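Local structure of Polyphosphate:AMP phosphotransferase (Meiothermus ruber H328, 5O6M) at residues Lys144-Ile149 with Glu211-Glu216. The protein transfers phosphate from inorganic polyphosphate to nucleotides, converting AMP to ADP and ADP to ATP, and also accepts other nucleoside mono- and diphosphates. The protein carries 1 engineered substitution. Numbering follows the deposited sequence.
Sequences KRYRHI and EAAIRE
Y146, near the start of helix 145-158, lays its ring against helix 203-217, where A212, A213 and E216 receive it. The aliphatic part of E216 makes the main contact: its CG sits over one face of the ring in a CH-pi interaction, 3.9 Å from the ring centroid and 21° off the normal, displaced toward the rim. E216 CB lies 3.5 Å from Y146 CD1, near the CG end of the ring. The two side chains cross at about a right angle. Further out, Y146 CE1 comes obliquely to the backbone of A213, 3.8 Å from its CA, and Y146 OH lies 3.8 Å from A212 CB. Both partners there are alanines, and their small side chains probably allow the ring to come this close to the helix. The axes of segments 145-149 and 211-216 are 10.2 Å apart and inclined at 43°, a spacing spanned by the side chains of Y146 and E216. An alanine in place of Y146 would probably leave the E216 methylenes without their aromatic partner and open a gap between the two helices. With CG anti to the carbonyl carbon (chi1 -75°), E216 sets this methylene over the ring, and the bend at chi2 turns the carboxylate so that OE1 forms a salt bridge with R150, one turn beyond Y146; R215 NH2 makes a weak, salt-bridging hydrogen bond of 3.3 Å to E216 OE2. No hydrogen bond links the two segments directly, so within this P-loop NTPase-type fold the helices meet here through apolar and CH-pi contact, with the E216 carboxylate paired to arginines and the Y146 hydroxyl weakly bonded to R132.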
ATOM      1  N   LYS D 144      12.577 -10.177 -22.783  1.00 52.98           N
ATOM      2  CA  LYS D 144      13.521  -9.484 -21.918  1.00 50.01           C
ATOM      3  C   LYS D 144      13.286  -9.794 -20.448  1.00 53.01           C
ATOM      4  O   LYS D 144      14.141  -9.479 -19.612  1.00 46.39           O
ATOM      5  CB  LYS D 144      13.455  -7.975 -22.139  1.00 55.00           C
ATOM      6  CG  LYS D 144      13.557  -7.565 -23.593  1.00 68.17           C
ATOM      7  CD  LYS D 144      14.459  -6.353 -23.723  1.00 60.79           C
ATOM      8  CE  LYS D 144      14.417  -5.742 -25.105  1.00 70.49           C
ATOM      9  NZ  LYS D 144      13.089  -5.124 -25.350  1.00 78.88           N
ATOM     10  N   ARG D 145      12.140 -10.384 -20.111  1.00 52.75           N
ATOM     11  CA  ARG D 145      11.762 -10.548 -18.716  1.00 50.23           C
ATOM     12  C   ARG D 145      12.517 -11.669 -18.016  1.00 40.44           C
ATOM     13  O   ARG D 145      12.632 -11.634 -16.788  1.00 48.36           O
ATOM     14  CB  ARG D 145      10.254 -10.772 -18.623  1.00 48.90           C
ATOM     15  CG  ARG D 145       9.478  -9.537 -19.059  1.00 52.06           C
ATOM     16  CD  ARG D 145       7.980  -9.736 -19.046  1.00 52.78           C
ATOM     17  NE  ARG D 145       7.299  -8.475 -19.337  1.00 55.25           N
ATOM     18  CZ  ARG D 145       5.979  -8.320 -19.345  1.00 49.82           C
ATOM     19  NH1 ARG D 145       5.189  -9.351 -19.079  1.00 49.80           N
ATOM     20  NH2 ARG D 145       5.453  -7.133 -19.618  1.00 46.44           N
ATOM     21  N   TYR D 146      13.053 -12.649 -18.749  1.00 50.95           N
ATOM     22  CA  TYR D 146      13.878 -13.665 -18.098  1.00 45.69           C
ATOM     23  C   TYR D 146      15.073 -13.015 -17.419  1.00 53.59           C
ATOM     24  O   TYR D 146      15.439 -13.375 -16.294  1.00 54.87           O
ATOM     25  CB  TYR D 146      14.345 -14.706 -19.115  1.00 45.61           C
ATOM     26  CG  TYR D 146      13.219 -15.405 -19.842  1.00 57.69           C
ATOM     27  CD1 TYR D 146      12.359 -16.266 -19.171  1.00 43.81           C
ATOM     28  CD2 TYR D 146      13.007 -15.192 -21.200  1.00 48.43           C
ATOM     29  CE1 TYR D 146      11.326 -16.900 -19.835  1.00 55.06           C
ATOM     30  CE2 TYR D 146      11.977 -15.821 -21.871  1.00 46.56           C
ATOM     31  CZ  TYR D 146      11.140 -16.674 -21.185  1.00 58.50           C
ATOM     32  OH  TYR D 146      10.115 -17.301 -21.854  1.00 60.54           O
ATOM     33  N   ARG D 147      15.680 -12.035 -18.087  1.00 45.95           N
ATOM     34  CA  ARG D 147      16.782 -11.293 -17.491  1.00 50.94           C
ATOM     35  C   ARG D 147      16.318 -10.503 -16.275  1.00 52.92           C
ATOM     36  O   ARG D 147      16.920 -10.590 -15.198  1.00 47.67           O
ATOM     37  CB  ARG D 147      17.387 -10.356 -18.535  1.00 52.19           C
ATOM     38  CG  ARG D 147      18.277  -9.285 -17.951  1.00 58.92           C
ATOM     39  CD  ARG D 147      19.714  -9.451 -18.355  1.00 58.67           C
ATOM     40  NE  ARG D 147      20.409  -8.172 -18.290  1.00 66.51           N
ATOM     41  CZ  ARG D 147      21.729  -8.039 -18.255  1.00 77.04           C
ATOM     42  NH1 ARG D 147      22.272  -6.832 -18.185  1.00 69.98           N
ATOM     43  NH2 ARG D 147      22.507  -9.117 -18.273  1.00 73.27           N
ATOM     44  N   HIS D 148      15.233  -9.737 -16.430  1.00 45.33           N
ATOM     45  CA  HIS D 148      14.665  -8.983 -15.318  1.00 46.36           C
ATOM     46  C   HIS D 148      14.510  -9.854 -14.080  1.00 44.72           C
ATOM     47  O   HIS D 148      14.846  -9.443 -12.964  1.00 47.40           O
ATOM     48  CB  HIS D 148      13.302  -8.413 -15.714  1.00 42.28           C
ATOM     49  CG  HIS D 148      13.329  -7.560 -16.942  1.00 53.20           C
ATOM     50  ND1 HIS D 148      12.183  -7.212 -17.624  1.00 54.41           N
ATOM     51  CD2 HIS D 148      14.355  -6.975 -17.602  1.00 45.85           C
ATOM     52  CE1 HIS D 148      12.504  -6.453 -18.657  1.00 44.25           C
ATOM     53  NE2 HIS D 148      13.815  -6.296 -18.667  1.00 45.94           N
ATOM     54  N   ILE D 149      13.979 -11.063 -14.264  1.00 44.77           N
ATOM     55  CA  ILE D 149      13.643 -11.920 -13.133  1.00 46.96           C
ATOM     56  C   ILE D 149      14.900 -12.460 -12.464  1.00 47.91           C
ATOM     57  O   ILE D 149      15.011 -12.460 -11.232  1.00 46.75           O
ATOM     58  CB  ILE D 149      12.706 -13.051 -13.591  1.00 40.77           C
ATOM     59  CG1 ILE D 149      11.352 -12.464 -13.998  1.00 45.40           C
ATOM     60  CG2 ILE D 149      12.565 -14.116 -12.505  1.00 41.71           C
ATOM     61  CD1 ILE D 149      10.367 -13.481 -14.529  1.00 50.98           C
ATOM     62  N   GLU D 211       9.155 -24.727 -19.370  1.00 56.05           N
ATOM     63  CA  GLU D 211      10.530 -25.167 -19.581  1.00 57.22           C
ATOM     64  C   GLU D 211      11.441 -23.978 -19.868  1.00 51.13           C
ATOM     65  O   GLU D 211      12.564 -23.907 -19.354  1.00 51.06           O
ATOM     66  CB  GLU D 211      10.598 -26.196 -20.708  1.00 53.25           C
ATOM     67  CG  GLU D 211      12.006 -26.728 -20.949  1.00 71.99           C
ATOM     68  CD  GLU D 211      12.056 -27.840 -21.979  1.00 74.14           C
ATOM     69  OE1 GLU D 211      12.305 -27.548 -23.168  1.00 67.31           O
ATOM     70  OE2 GLU D 211      11.839 -29.010 -21.593  1.00 74.87           O
ATOM     71  N   ALA D 212      10.979 -23.042 -20.698  1.00 48.82           N
ATOM     72  CA  ALA D 212      11.774 -21.853 -20.984  1.00 63.71           C
ATOM     73  C   ALA D 212      11.996 -21.036 -19.718  1.00 58.30           C
ATOM     74  O   ALA D 212      13.124 -20.630 -19.413  1.00 54.74           O
ATOM     75  CB  ALA D 212      11.088 -21.011 -22.060  1.00 55.94           C
ATOM     76  N   ALA D 213      10.921 -20.774 -18.971  1.00 57.85           N
ATOM     77  CA  ALA D 213      11.040 -20.001 -17.739  1.00 51.17           C
ATOM     78  C   ALA D 213      11.973 -20.686 -16.749  1.00 51.04           C
ATOM     79  O   ALA D 213      12.857 -20.048 -16.166  1.00 57.24           O
ATOM     80  CB  ALA D 213       9.659 -19.786 -17.121  1.00 50.20           C
ATOM     81  N   ILE D 214      11.803 -21.996 -16.558  1.00 53.07           N
ATOM     82  CA  ILE D 214      12.614 -22.703 -15.570  1.00 49.72           C
ATOM     83  C   ILE D 214      14.074 -22.742 -15.999  1.00 48.38           C
ATOM     84  O   ILE D 214      14.977 -22.493 -15.192  1.00 52.04           O
ATOM     85  CB  ILE D 214      12.047 -24.112 -15.327  1.00 52.47           C
ATOM     86  CG1 ILE D 214      10.707 -24.011 -14.587  1.00 50.02           C
ATOM     87  CG2 ILE D 214      13.051 -24.967 -14.566  1.00 46.40           C
ATOM     88  CD1 ILE D 214       9.910 -25.293 -14.557  1.00 43.00           C
ATOM     89  N   ARG D 215      14.329 -23.054 -17.271  1.00 51.95           N
ATOM     90  CA  ARG D 215      15.697 -23.058 -17.783  1.00 54.17           C
ATOM     91  C   ARG D 215      16.342 -21.676 -17.686  1.00 58.45           C
ATOM     92  O   ARG D 215      17.538 -21.561 -17.392  1.00 49.92           O
ATOM     93  CB  ARG D 215      15.707 -23.581 -19.220  1.00 56.16           C
ATOM     94  CG  ARG D 215      17.072 -23.610 -19.883  1.00 66.85           C
ATOM     95  CD  ARG D 215      16.967 -23.983 -21.360  1.00 66.43           C
ATOM     96  NE  ARG D 215      15.756 -23.485 -22.010  1.00 67.85           N
ATOM     97  CZ  ARG D 215      15.671 -22.338 -22.676  1.00 73.94           C
ATOM     98  NH1 ARG D 215      14.521 -21.985 -23.236  1.00 72.78           N
ATOM     99  NH2 ARG D 215      16.728 -21.543 -22.784  1.00 80.06           N
ATOM    100  N   GLU D 216      15.566 -20.614 -17.921  1.00 51.05           N
ATOM    101  CA  GLU D 216      16.138 -19.270 -17.966  1.00 56.12           C
ATOM    102  C   GLU D 216      16.402 -18.693 -16.581  1.00 54.11           C
ATOM    103  O   GLU D 216      17.286 -17.842 -16.434  1.00 53.15           O
ATOM    104  CB  GLU D 216      15.219 -18.315 -18.739  1.00 57.58           C
ATOM    105  CG  GLU D 216      15.236 -18.483 -20.252  1.00 63.17           C
ATOM    106  CD  GLU D 216      16.497 -17.925 -20.894  1.00 70.71           C
ATOM    107  OE1 GLU D 216      17.166 -17.076 -20.265  1.00 71.88           O
ATOM    108  OE2 GLU D 216      16.817 -18.329 -22.033  1.00 80.49           O
TER